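Local coordinates for xylooligosaccharide oxidase (Myceliophthora thermophila, PDB 5L6F), which oxidises the C1 hydroxyl of xylooligosaccharides and related sugars to lactones with a bicovalently bound FAD, passing the electrons to oxygen to give hydrogen peroxide, at residues A[272-277]-A[374-379]; A[189-194]-A[484-489]. All coordinates share one frame; numbering follows the deposited sequence.

Interaction 1 (A[272-277]-A[374-379]); sequences RVLGNA and SWYIII. With XYP (beta-D-xylopyranose), chain D.
Val273 and Ile379 face each other as an antiparallel hydrogen-bonded pair, Val273 N reaching Ile379 O and Ile379 N returning to Val273 O, each at 2.8 Å. Gly275 and Ile377 repeat the pattern, Gly275 N to Ile377 O being 2.8 Å. Beyond the last pair a water takes over, accepting from Ala277 N and donating to Trp375 O.

Apolar contacts fall on both faces of the ribbon. On one, Val273 and Ile379 lie side by side, beta-branched residues well suited to a strand. Gly275 has no side chain, which leaves room for Ile377 CG2 beside its backbone. With its CG set between N and the carbonyl carbon (chi1 60°), Trp375 lays its indole along the 276-277 backbone, and Asn276 CA makes a CH-pi contact 4.0 Å from the centroid of its six-membered ring. On the other face Leu274 CD1 meets Ile378 CG1 at 3.7 Å.

That second face lines the substrate site. Arg272, a substrate-binding residue, extends its chain so that NH1 donates to xylose O2 at 2.9 Å, with weak bonds from NH1 and NH2 to O3. Ile378 CD1 lies over one guanidinium face and 3.7 Å from xylose C2, an apolar patch beside the ring, and Tyr376 OH comes within 3.3 Å of xylose C5. Gln283 accepts from Arg272 NE and helps to orient the group.

In the eight-stranded antiparallel sheet these central strands run between 280-286 and 409-417. Helix 354-368 packs against Trp375 and Ile377, and Tyr376 stacks on Tyr414.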
loop_
_atom_site.group_PDB
_atom_site.type_symbol
_atom_site.label_atom_id
_atom_site.label_comp_id
_atom_site.label_asym_id
_atom_site.label_seq_id
_atom_site.Cartn_x
_atom_site.Cartn_y
_atom_site.Cartn_z
ATOM N N ARG A 272 -14.682 -0.343 -6.209
ATOM C CA ARG A 272 -13.804 0.602 -6.865
ATOM C C ARG A 272 -14.198 0.723 -8.322
ATOM O O ARG A 272 -14.832 -0.176 -8.890
ATOM C CB ARG A 272 -12.356 0.090 -6.804
ATOM C CG ARG A 272 -12.069 -1.093 -7.733
ATOM C CD ARG A 272 -10.719 -1.734 -7.439
ATOM N NE ARG A 272 -10.389 -2.833 -8.343
ATOM C CZ ARG A 272 -9.307 -3.588 -8.220
ATOM N NH1 ARG A 272 -8.457 -3.386 -7.207
ATOM N NH2 ARG A 272 -9.076 -4.564 -9.077
ATOM N N VAL A 273 -13.795 1.824 -8.927
ATOM C CA VAL A 273 -13.846 1.960 -10.371
ATOM C C VAL A 273 -12.487 1.532 -10.885
ATOM O O VAL A 273 -11.472 2.006 -10.379
ATOM C CB VAL A 273 -14.057 3.423 -10.792
ATOM C CG1 VAL A 273 -13.992 3.561 -12.298
ATOM C CG2 VAL A 273 -15.397 3.953 -10.282
ATOM N N LEU A 274 -12.475 0.636 -11.864
ATOM C CA LEU A 274 -11.277 0.322 -12.632
ATOM C C LEU A 274 -11.508 0.820 -14.050
ATOM O O LEU A 274 -12.423 0.374 -14.722
ATOM C CB LEU A 274 -10.996 -1.186 -12.660
ATOM C CG LEU A 274 -9.858 -1.616 -13.610
ATOM C CD1 LEU A 274 -8.545 -0.999 -13.136
ATOM C CD2 LEU A 274 -9.728 -3.130 -13.717
ATOM N N GLY A 275 -10.691 1.772 -14.487
ATOM C CA GLY A 275 -10.722 2.250 -15.853
ATOM C C GLY A 275 -9.416 1.992 -16.596
ATOM O O GLY A 275 -8.323 2.060 -16.038
ATOM N N ASN A 276 -9.545 1.704 -17.878
ATOM C CA ASN A 276 -8.416 1.710 -18.806
ATOM C C ASN A 276 -8.975 2.235 -20.131
ATOM O O ASN A 276 -10.156 2.647 -20.183
ATOM C CB ASN A 276 -7.740 0.331 -18.900
ATOM C CG ASN A 276 -8.679 -0.777 -19.371
ATOM O OD1 ASN A 276 -9.333 -0.666 -20.415
ATOM N ND2 ASN A 276 -8.726 -1.873 -18.611
ATOM N N ALA A 277 -8.151 2.284 -21.172
ATOM C CA ALA A 277 -8.584 2.918 -22.440
ATOM C C ALA A 277 -9.714 2.175 -23.110
ATOM O O ALA A 277 -10.353 2.740 -24.034
ATOM C CB ALA A 277 -7.417 3.052 -23.424
ATOM N N SER A 374 -0.029 0.620 -22.024
ATOM C CA SER A 374 -0.961 0.096 -21.054
ATOM C C SER A 374 -1.030 1.049 -19.877
ATOM O O SER A 374 0.001 1.442 -19.362
ATOM C CB SER A 374 -0.506 -1.278 -20.596
ATOM O OG SER A 374 -0.442 -2.166 -21.704
ATOM N N TRP A 375 -2.214 1.499 -19.511
ATOM C CA TRP A 375 -2.385 2.295 -18.314
ATOM C C TRP A 375 -3.697 1.891 -17.696
ATOM O O TRP A 375 -4.582 1.353 -18.378
ATOM C CB TRP A 375 -2.365 3.805 -18.613
ATOM C CG TRP A 375 -3.440 4.243 -19.539
ATOM C CD1 TRP A 375 -3.361 4.350 -20.885
ATOM C CD2 TRP A 375 -4.777 4.595 -19.181
ATOM N NE1 TRP A 375 -4.574 4.748 -21.399
ATOM C CE2 TRP A 375 -5.461 4.899 -20.363
ATOM C CE3 TRP A 375 -5.469 4.658 -17.965
ATOM C CZ2 TRP A 375 -6.807 5.289 -20.374
ATOM C CZ3 TRP A 375 -6.787 5.035 -17.975
ATOM C CH2 TRP A 375 -7.453 5.342 -19.176
ATOM N N TYR A 376 -3.830 2.147 -16.402
ATOM C CA TYR A 376 -5.138 2.071 -15.754
ATOM C C TYR A 376 -5.259 3.101 -14.662
ATOM O O TYR A 376 -4.259 3.670 -14.210
ATOM C CB TYR A 376 -5.457 0.660 -15.238
ATOM C CG TYR A 376 -4.532 0.102 -14.166
ATOM C CD1 TYR A 376 -4.701 0.452 -12.826
ATOM C CD2 TYR A 376 -3.510 -0.784 -14.493
ATOM C CE1 TYR A 376 -3.856 -0.059 -11.839
ATOM C CE2 TYR A 376 -2.674 -1.300 -13.501
ATOM C CZ TYR A 376 -2.873 -0.925 -12.184
ATOM O OH TYR A 376 -2.078 -1.393 -11.167
ATOM N N ILE A 377 -6.505 3.378 -14.293
ATOM C CA ILE A 377 -6.817 4.205 -13.142
ATOM C C ILE A 377 -7.776 3.418 -12.229
ATOM O O ILE A 377 -8.739 2.809 -12.702
ATOM C CB ILE A 377 -7.411 5.582 -13.533
ATOM C CG1 ILE A 377 -7.625 6.430 -12.283
ATOM C CG2 ILE A 377 -8.718 5.465 -14.311
ATOM C CD1 ILE A 377 -7.853 7.896 -12.556
ATOM N N ILE A 378 -7.479 3.391 -10.938
ATOM C CA ILE A 378 -8.402 2.830 -9.962
ATOM C C ILE A 378 -8.875 3.962 -9.072
ATOM O O ILE A 378 -8.064 4.762 -8.581
ATOM C CB ILE A 378 -7.712 1.751 -9.121
ATOM C CG1 ILE A 378 -7.473 0.527 -9.977
ATOM C CG2 ILE A 378 -8.534 1.400 -7.887
ATOM C CD1 ILE A 378 -6.737 -0.574 -9.243
ATOM N N ILE A 379 -10.186 4.058 -8.891
ATOM C CA ILE A 379 -10.764 5.003 -7.944
ATOM C C ILE A 379 -11.469 4.146 -6.912
ATOM O O ILE A 379 -12.521 3.560 -7.181
ATOM C CB ILE A 379 -11.765 5.972 -8.606
ATOM C CG1 ILE A 379 -11.141 6.649 -9.831
ATOM C CG2 ILE A 379 -12.211 7.019 -7.610
ATOM C CD1 ILE A 379 -12.094 6.838 -10.962
HETATM O O1 XYP D . -3.698 -1.559 -5.921
HETATM C C1 XYP D . -3.525 -2.708 -6.754
HETATM C C2 XYP D . -4.890 -3.155 -7.301
HETATM C C3 XYP D . -4.722 -4.290 -8.307
HETATM C C4 XYP D . -3.710 -3.880 -9.372
HETATM C C5 XYP D . -2.389 -3.522 -8.691
HETATM O O2 XYP D . -5.764 -3.583 -6.246
HETATM O O3 XYP D . -5.978 -4.610 -8.906
HETATM O O4 XYP D . -3.527 -4.937 -10.319
HETATM O O5 XYP D . -2.603 -2.406 -7.812
HETATM O O HOH W 1 -5.332 1.550 -21.149
#

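Interaction 2 (A[189-194]-A[484-489]); sequences VLANGS and ELFYYP. With NAG (2-acetamido-2-deoxy-beta-D-glucopyranose), chain C; XYP (beta-D-xylopyranose), chain G.
Two type I beta turns meet, Leu190 to Gly193 and Glu484 to Tyr487, with no hydrogen bond between them; Ala191 and Leu485 are nearest, their CA atoms 6.1 Å apart. Ala191 presents a methyl small enough to sit against two larger side chains: its CB lies 3.7 Å from Phe486 CE2 and 3.9 Å from Leu485 CD2. With CG anti to the backbone N (chi1 -174°), Leu485 also brings CD2 to 3.3 Å from Ala191 O. The Phe486 ring turns its edge to the turn, CE2 lying 3.6 Å from Ala191 N near the ring plane, while Leu485 CD2 sits above one face toward the rim.

Away from this apolar meeting, both turns carry sugars. Asn192 ND2 is joined covalently to N-acetylglucosamine C1, and its OD1 accepts from Ser194 N at 3.1 Å, forming an Asx turn that helps to fix the amide. Gly193 suits its positive phi of 86°, where a CB would press on the preceding carbonyl oxygen. At the other turn, Glu484 OE2 takes a very short 2.5 Å hydrogen bond from xylose O4, and its OE1 forms a salt bridge with Arg458, which also binds this sugar. Replacing the glutamate by an alanine would probably leave Arg458 without its charge mate and this xylose without the acceptor for O4.

Lys86 holds Glu484 O, and Asp481 accepts from the backbone N of both Leu485 and Phe486. The contact thus joins a glycosylated beta-hairpin loop of the PCMH-type FAD-binding region, between strands 183-189 and 195-199, to the berberine-bridge-enzyme-like C-terminal region, away from the annotated substrate-binding residues.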
loop_
_atom_site.group_PDB
_atom_site.type_symbol
_atom_site.label_atom_id
_atom_site.label_comp_id
_atom_site.label_asym_id
_atom_site.label_seq_id
_atom_site.Cartn_x
_atom_site.Cartn_y
_atom_site.Cartn_z
ATOM N N VAL A 189 13.494 -2.777 15.655
ATOM C CA VAL A 189 14.925 -2.511 15.811
ATOM C C VAL A 189 15.205 -1.048 15.457
ATOM O O VAL A 189 14.982 -0.615 14.321
ATOM C CB VAL A 189 15.751 -3.430 14.900
ATOM C CG1 VAL A 189 17.240 -3.157 15.062
ATOM C CG2 VAL A 189 15.416 -4.882 15.196
ATOM N N LEU A 190 15.708 -0.285 16.416
ATOM C CA LEU A 190 15.984 1.125 16.187
ATOM C C LEU A 190 17.365 1.314 15.533
ATOM O O LEU A 190 18.148 0.380 15.438
ATOM C CB LEU A 190 15.878 1.908 17.486
ATOM C CG LEU A 190 14.552 1.790 18.224
ATOM C CD1 LEU A 190 14.595 2.628 19.505
ATOM C CD2 LEU A 190 13.415 2.212 17.314
ATOM N N ALA A 191 17.614 2.537 15.061
ATOM C CA ALA A 191 18.825 2.881 14.319
ATOM C C ALA A 191 20.108 2.597 15.091
ATOM O O ALA A 191 21.144 2.377 14.488
ATOM C CB ALA A 191 18.779 4.351 13.917
ATOM N N ASN A 192 20.051 2.618 16.423
ATOM C CA ASN A 192 21.214 2.270 17.251
ATOM C C ASN A 192 21.199 0.828 17.756
ATOM O O ASN A 192 21.954 0.482 18.666
ATOM C CB ASN A 192 21.345 3.225 18.447
ATOM C CG ASN A 192 20.157 3.165 19.375
ATOM O OD1 ASN A 192 19.300 2.291 19.255
ATOM N ND2 ASN A 192 20.105 4.104 20.327
ATOM N N GLY A 193 20.345 -0.003 17.168
ATOM C CA GLY A 193 20.310 -1.414 17.478
ATOM C C GLY A 193 19.443 -1.791 18.665
ATOM O O GLY A 193 19.285 -2.974 18.938
ATOM N N SER A 194 18.889 -0.811 19.379
ATOM C CA SER A 194 17.957 -1.104 20.484
ATOM C C SER A 194 16.690 -1.794 19.981
ATOM O O SER A 194 16.225 -1.531 18.853
ATOM C CB SER A 194 17.562 0.177 21.240
ATOM O OG SER A 194 18.647 0.690 21.998
ATOM N N GLU A 484 19.466 9.727 10.487
ATOM C CA GLU A 484 18.815 9.222 9.265
ATOM C C GLU A 484 19.488 7.984 8.712
ATOM O O GLU A 484 19.744 7.877 7.503
ATOM C CB GLU A 484 18.757 10.298 8.180
ATOM C CG GLU A 484 18.003 11.522 8.657
ATOM C CD GLU A 484 17.773 12.515 7.553
ATOM O OE1 GLU A 484 17.035 12.187 6.619
ATOM O OE2 GLU A 484 18.366 13.601 7.616
ATOM N N LEU A 485 19.765 7.035 9.597
ATOM C CA LEU A 485 20.286 5.763 9.163
ATOM C C LEU A 485 19.364 5.086 8.141
ATOM O O LEU A 485 19.850 4.463 7.209
ATOM C CB LEU A 485 20.483 4.835 10.356
ATOM C CG LEU A 485 21.168 3.513 10.039
ATOM C CD1 LEU A 485 22.632 3.752 9.781
ATOM C CD2 LEU A 485 21.040 2.594 11.225
ATOM N N PHE A 486 18.051 5.228 8.316
ATOM C CA PHE A 486 17.066 4.592 7.413
ATOM C C PHE A 486 16.672 5.478 6.242
ATOM O O PHE A 486 15.596 5.323 5.673
ATOM C CB PHE A 486 15.846 4.139 8.210
ATOM C CG PHE A 486 16.197 3.183 9.312
ATOM C CD1 PHE A 486 16.729 1.935 9.006
ATOM C CD2 PHE A 486 15.985 3.511 10.634
ATOM C CE1 PHE A 486 17.094 1.049 10.024
ATOM C CE2 PHE A 486 16.348 2.641 11.650
ATOM C CZ PHE A 486 16.875 1.401 11.339
ATOM N N TYR A 487 17.567 6.393 5.872
ATOM C CA TYR A 487 17.354 7.299 4.763
ATOM C C TYR A 487 16.888 6.616 3.467
ATOM O O TYR A 487 17.392 5.550 3.074
ATOM C CB TYR A 487 18.651 8.121 4.490
ATOM C CG TYR A 487 18.509 8.988 3.271
ATOM C CD1 TYR A 487 17.795 10.189 3.344
ATOM C CD2 TYR A 487 19.021 8.589 2.025
ATOM C CE1 TYR A 487 17.626 10.982 2.235
ATOM C CE2 TYR A 487 18.835 9.381 0.901
ATOM C CZ TYR A 487 18.145 10.571 1.011
ATOM O OH TYR A 487 17.954 11.369 -0.078
ATOM N N TYR A 488 15.913 7.260 2.823
ATOM C CA TYR A 488 15.651 7.079 1.409
ATOM C C TYR A 488 15.150 8.415 0.871
ATOM O O TYR A 488 14.832 9.311 1.666
ATOM C CB TYR A 488 14.671 5.941 1.139
ATOM C CG TYR A 488 13.311 6.055 1.747
ATOM C CD1 TYR A 488 13.081 5.671 3.045
ATOM C CD2 TYR A 488 12.224 6.474 0.992
ATOM C CE1 TYR A 488 11.798 5.727 3.593
ATOM C CE2 TYR A 488 10.957 6.527 1.528
ATOM C CZ TYR A 488 10.746 6.145 2.833
ATOM O OH TYR A 488 9.474 6.165 3.371
ATOM N N PRO A 489 15.057 8.559 -0.467
ATOM C CA PRO A 489 14.883 9.951 -0.924
ATOM C C PRO A 489 13.545 10.631 -0.629
ATOM O O PRO A 489 13.439 11.817 -0.865
ATOM C CB PRO A 489 15.157 9.866 -2.425
ATOM C CG PRO A 489 16.102 8.694 -2.537
ATOM C CD PRO A 489 15.530 7.691 -1.562
HETATM C C1 NAG C . 19.049 4.195 21.300
HETATM C C2 NAG C . 19.661 4.829 22.559
HETATM C C3 NAG C . 18.646 5.046 23.659
HETATM C C4 NAG C . 17.464 5.819 23.085
HETATM C C5 NAG C . 16.971 5.188 21.784
HETATM C C6 NAG C . 15.848 6.013 21.149
HETATM C C7 NAG C . 22.048 4.432 22.879
HETATM C C8 NAG C . 23.128 3.584 23.496
HETATM N N2 NAG C . 20.782 4.075 23.096
HETATM O O3 NAG C . 19.233 5.731 24.754
HETATM O O4 NAG C . 16.416 5.800 24.026
HETATM O O5 NAG C . 18.034 5.069 20.863
HETATM O O6 NAG C . 16.317 7.300 20.786
HETATM O O7 NAG C . 22.353 5.398 22.182
HETATM C C1 XYP G . 21.354 13.101 3.565
HETATM C C2 XYP G . 21.901 14.114 4.557
HETATM C C3 XYP G . 20.821 14.544 5.539
HETATM C C4 XYP G . 19.586 14.994 4.773
HETATM C C5 XYP G . 19.219 14.043 3.639
HETATM O O2 XYP G . 23.027 13.558 5.243
HETATM O O3 XYP G . 21.304 15.647 6.322
HETATM O O4 XYP G . 18.485 15.111 5.686
HETATM O O5 XYP G . 20.306 13.676 2.812
#

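Overall arrangement
Interactions 1 and 2 lie on opposite sides of the chain's centre, their own centres 37 Å apart and their nearest atoms about 20 Å apart. Along the chain, both strands of interaction 1 fall between 189-194 and 484-489, so the second contact brackets the first in sequence. The FAD lies near both: about 6 Å from the Arg272 side chain and about 7 Å from that of Phe486. Interaction 1 helps build the substrate site, where Thr154 and Glu412 also hydrogen-bond the xylose. Interaction 2 instead ties the C-terminal segment to the FAD-binding region, and its xylose occupies a separate place from the one at Arg272.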